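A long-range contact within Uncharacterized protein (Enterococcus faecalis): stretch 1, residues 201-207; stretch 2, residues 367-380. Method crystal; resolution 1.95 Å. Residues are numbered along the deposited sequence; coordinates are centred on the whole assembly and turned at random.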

# COMPACT_ATOMS: atom_id res chain seq x y z
N VAL A 201 -0.66 17.78 1.78
CA VAL A 201 -1.75 17.44 0.87
C VAL A 201 -1.24 17.63 -0.55
O VAL A 201 -0.62 18.65 -0.86
CB VAL A 201 -2.99 18.37 1.11
CG1 VAL A 201 -4.14 18.01 0.15
CG2 VAL A 201 -3.48 18.23 2.55
N ASP A 202 -1.47 16.63 -1.40
CA ASP A 202 -1.13 16.76 -2.82
C ASP A 202 -2.33 16.33 -3.65
O ASP A 202 -2.99 15.33 -3.36
CB ASP A 202 0.15 15.97 -3.16
CG ASP A 202 1.40 16.63 -2.62
OD1 ASP A 202 1.95 17.52 -3.31
OD2 ASP A 202 1.80 16.30 -1.49
N ILE A 203 -2.63 17.13 -4.66
CA ILE A 203 -3.82 16.93 -5.47
C ILE A 203 -3.33 16.72 -6.87
O ILE A 203 -2.48 17.51 -7.38
CB ILE A 203 -4.75 18.16 -5.42
CG1 ILE A 203 -5.19 18.40 -3.98
CG2 ILE A 203 -5.95 17.96 -6.36
CD1 ILE A 203 -5.99 19.68 -3.77
N PHE A 204 -3.80 15.64 -7.47
CA PHE A 204 -3.42 15.27 -8.83
C PHE A 204 -4.63 15.24 -9.75
O PHE A 204 -5.72 14.76 -9.37
CB PHE A 204 -2.75 13.89 -8.83
CG PHE A 204 -1.40 13.89 -8.21
CD1 PHE A 204 -0.26 13.88 -9.00
CD2 PHE A 204 -1.25 13.91 -6.82
CE1 PHE A 204 1.00 13.90 -8.42
CE2 PHE A 204 0.01 13.92 -6.24
CZ PHE A 204 1.13 13.91 -7.04
N VAL A 205 -4.42 15.75 -10.96
CA VAL A 205 -5.43 15.70 -12.00
C VAL A 205 -4.76 15.18 -13.24
O VAL A 205 -3.82 15.79 -13.76
CB VAL A 205 -6.05 17.11 -12.28
CG1 VAL A 205 -7.13 16.99 -13.34
CG2 VAL A 205 -6.62 17.68 -11.00
N LEU A 206 -5.24 14.02 -13.71
CA LEU A 206 -4.71 13.37 -14.89
C LEU A 206 -5.81 13.27 -15.93
O LEU A 206 -6.86 12.59 -15.71
CB LEU A 206 -4.17 11.97 -14.54
CG LEU A 206 -3.87 11.04 -15.73
CD1 LEU A 206 -2.51 11.37 -16.28
CD2 LEU A 206 -3.90 9.60 -15.31
N GLY A 207 -5.60 13.91 -17.08
CA GLY A 207 -6.59 13.87 -18.16
C GLY A 207 -6.36 14.99 -19.15
O GLY A 207 -5.35 15.72 -19.05
N ASN A 367 -2.33 1.71 -17.51
CA ASN A 367 -3.29 2.04 -16.47
C ASN A 367 -3.16 3.47 -15.88
O ASN A 367 -2.10 3.84 -15.38
CB ASN A 367 -3.20 0.97 -15.39
CG ASN A 367 -4.28 1.10 -14.37
OD1 ASN A 367 -4.15 1.84 -13.40
ND2 ASN A 367 -5.39 0.39 -14.59
N ALA A 368 -4.26 4.23 -15.91
CA ALA A 368 -4.30 5.59 -15.35
C ALA A 368 -4.04 5.61 -13.84
O ALA A 368 -3.35 6.49 -13.34
CB ALA A 368 -5.62 6.30 -15.68
N GLY A 369 -4.57 4.63 -13.12
CA GLY A 369 -4.26 4.50 -11.68
C GLY A 369 -2.79 4.28 -11.41
O GLY A 369 -2.22 4.90 -10.50
N ALA A 370 -2.18 3.39 -12.18
CA ALA A 370 -0.75 3.10 -12.06
C ALA A 370 0.07 4.34 -12.39
O ALA A 370 1.09 4.61 -11.77
CB ALA A 370 -0.36 1.95 -13.00
N TRP A 371 -0.37 5.07 -13.40
CA TRP A 371 0.31 6.29 -13.82
C TRP A 371 0.31 7.30 -12.66
O TRP A 371 1.37 7.77 -12.25
CB TRP A 371 -0.31 6.84 -15.10
CG TRP A 371 0.44 7.99 -15.73
CD1 TRP A 371 1.51 8.66 -15.20
CD2 TRP A 371 0.15 8.63 -16.99
NE1 TRP A 371 1.92 9.66 -16.06
CE2 TRP A 371 1.10 9.66 -17.16
CE3 TRP A 371 -0.81 8.42 -17.99
CZ2 TRP A 371 1.12 10.49 -18.29
CZ3 TRP A 371 -0.80 9.25 -19.10
CH2 TRP A 371 0.16 10.27 -19.25
N LEU A 372 -0.87 7.58 -12.09
CA LEU A 372 -0.95 8.45 -10.89
C LEU A 372 0.01 8.05 -9.76
O LEU A 372 0.68 8.92 -9.22
CB LEU A 372 -2.39 8.60 -10.36
CG LEU A 372 -3.36 9.55 -11.05
CD1 LEU A 372 -4.78 9.36 -10.48
CD2 LEU A 372 -2.96 11.03 -10.97
N GLU A 373 0.09 6.76 -9.44
CA GLU A 373 1.03 6.25 -8.43
C GLU A 373 2.51 6.47 -8.79
O GLU A 373 3.30 6.82 -7.92
CB GLU A 373 0.80 4.77 -8.08
CG GLU A 373 -0.57 4.45 -7.46
CD GLU A 373 -0.87 5.28 -6.20
OE1 GLU A 373 0.07 5.66 -5.47
OE2 GLU A 373 -2.05 5.56 -5.95
N LYS A 374 2.88 6.25 -10.06
CA LYS A 374 4.23 6.58 -10.54
C LYS A 374 4.49 8.07 -10.35
O LYS A 374 5.57 8.45 -9.89
CB LYS A 374 4.42 6.20 -12.02
CG LYS A 374 4.44 4.70 -12.27
CD LYS A 374 4.73 4.31 -13.74
CE LYS A 374 4.75 2.77 -13.86
NZ LYS A 374 4.68 2.27 -15.27
N GLU A 375 3.53 8.91 -10.71
CA GLU A 375 3.66 10.36 -10.55
C GLU A 375 3.86 10.75 -9.08
O GLU A 375 4.69 11.60 -8.76
CB GLU A 375 2.45 11.11 -11.12
CG GLU A 375 2.32 11.06 -12.64
CD GLU A 375 3.33 11.95 -13.37
OE1 GLU A 375 4.04 12.75 -12.71
OE2 GLU A 375 3.40 11.86 -14.61
N TYR A 376 3.11 10.10 -8.19
CA TYR A 376 3.26 10.39 -6.78
C TYR A 376 4.65 10.02 -6.27
O TYR A 376 5.32 10.85 -5.63
CB TYR A 376 2.15 9.72 -5.97
CG TYR A 376 2.04 10.29 -4.58
CD1 TYR A 376 1.42 11.50 -4.36
CD2 TYR A 376 2.56 9.60 -3.48
CE1 TYR A 376 1.32 12.05 -3.08
CE2 TYR A 376 2.46 10.13 -2.19
CZ TYR A 376 1.83 11.35 -2.00
OH TYR A 376 1.71 11.85 -0.72
N LEU A 377 5.12 8.81 -6.57
CA LEU A 377 6.46 8.41 -6.14
C LEU A 377 7.50 9.35 -6.66
O LEU A 377 8.39 9.77 -5.93
CB LEU A 377 6.83 6.98 -6.55
CG LEU A 377 6.00 5.87 -5.91
CD1 LEU A 377 6.57 4.51 -6.31
CD2 LEU A 377 5.94 6.03 -4.37
N ASN A 378 7.38 9.67 -7.95
CA ASN A 378 8.23 10.64 -8.63
C ASN A 378 8.31 11.99 -7.94
O ASN A 378 9.37 12.62 -7.88
CB ASN A 378 7.63 10.88 -9.99
CG ASN A 378 8.62 10.75 -11.05
OD1 ASN A 378 9.38 11.68 -11.29
ND2 ASN A 378 8.65 9.58 -11.71
N GLU A 379 7.16 12.44 -7.45
CA GLU A 379 7.03 13.69 -6.72
C GLU A 379 7.80 13.60 -5.40
O GLU A 379 8.54 14.50 -5.06
CB GLU A 379 5.55 13.99 -6.45
CG GLU A 379 5.29 15.15 -5.49
CD GLU A 379 5.79 16.48 -6.02
OE1 GLU A 379 5.98 16.61 -7.26
OE2 GLU A 379 5.98 17.41 -5.19
N LEU A 380 7.64 12.49 -4.69
CA LEU A 380 8.39 12.24 -3.47
C LEU A 380 9.90 12.16 -3.70
O LEU A 380 10.69 12.84 -3.05
CB LEU A 380 7.89 10.97 -2.78
CG LEU A 380 6.41 10.96 -2.43
CD1 LEU A 380 5.97 9.58 -2.00
CD2 LEU A 380 6.07 11.97 -1.36
O HOH W 1 0.49 14.02 -0.16
O HOH W 2 4.50 17.99 -2.86

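Strand 201-207 lies against helix 368-380 of the same chain, at least 162 residues away in sequence for any touching pair. The two axes approach to 9.9 Å, and their N-to-C directions differ by 137°, so the elements run roughly antiparallel but obliquely. The nearest CA atoms across the stretches are Leu206 CA and Leu372 CA, 7.4 Å apart. No direct hydrogen bond crosses the interface; side-chain packing and two water bridges join the stretches, burying 453 Å² in total.

Strand alternation selects the contacting residues. Asp202, Phe204 and Leu206 direct their CA-to-CB bonds toward the helix, whereas those of Val201, Ile203 and Val205 point away and these residues make no contact with it. On the helix, Ala368, Trp371, Leu372, Glu375, Tyr376 and Glu379 recur at intervals of three or four, forming one contacting side.

Apolar packing dominates. Leu206 sits near the start of the helix, its CD2 3.7 Å from Ala368 CB. Leu372 starts out sideways, but its end turns nearer the strand, and CD2 bridges two strand residues, lying 3.6 Å from Phe204 CB and 3.9 Å from Leu206 CB. The Phe204 ring continues along the helix: CE1 is 4.1 Å from Glu375 CB, so it meets the aliphatic part of that acidic side chain, and Glu379 CB lies at the ring's edge, 4.5 Å from Phe204 CZ.

Aromatic contacts take two forms. Leu206 CD1 lies over one face of Trp371, 3.8 Å from the centroid of the six-membered ring and 10° off its normal, a CH-pi contact. Phe204 and Tyr376 form an oblique pair, with centroids 5.7 Å apart and planes at 62°; Phe204 CE2 approaches Tyr376 CD1 to 3.4 Å. Asp202 CB also meets the edge of the Tyr376 ring, 4.1 Å from CE1.

Polar contacts across the interface run through water. Asp202 OD1 and Glu379 OE2, from side chains of like charge, are 4.4 Å apart; water 2 donates to both, at 2.6 Å from Asp202 OD1 and 2.8 Å from Glu379 OE2, giving each carboxylate a proton to accept. Water 1 donates to Asp202 OD2 at 2.9 Å and is hydrogen-bonded to Tyr376 OH at 2.6 Å.

Within the helical stretch, Asn367 OD1 caps the N terminus by accepting from Ala370 N at 2.8 Å. One turn apart, Trp371 NE1 donates to Glu375 OE2 at 3.0 Å, tying together two side chains that both touch the strand.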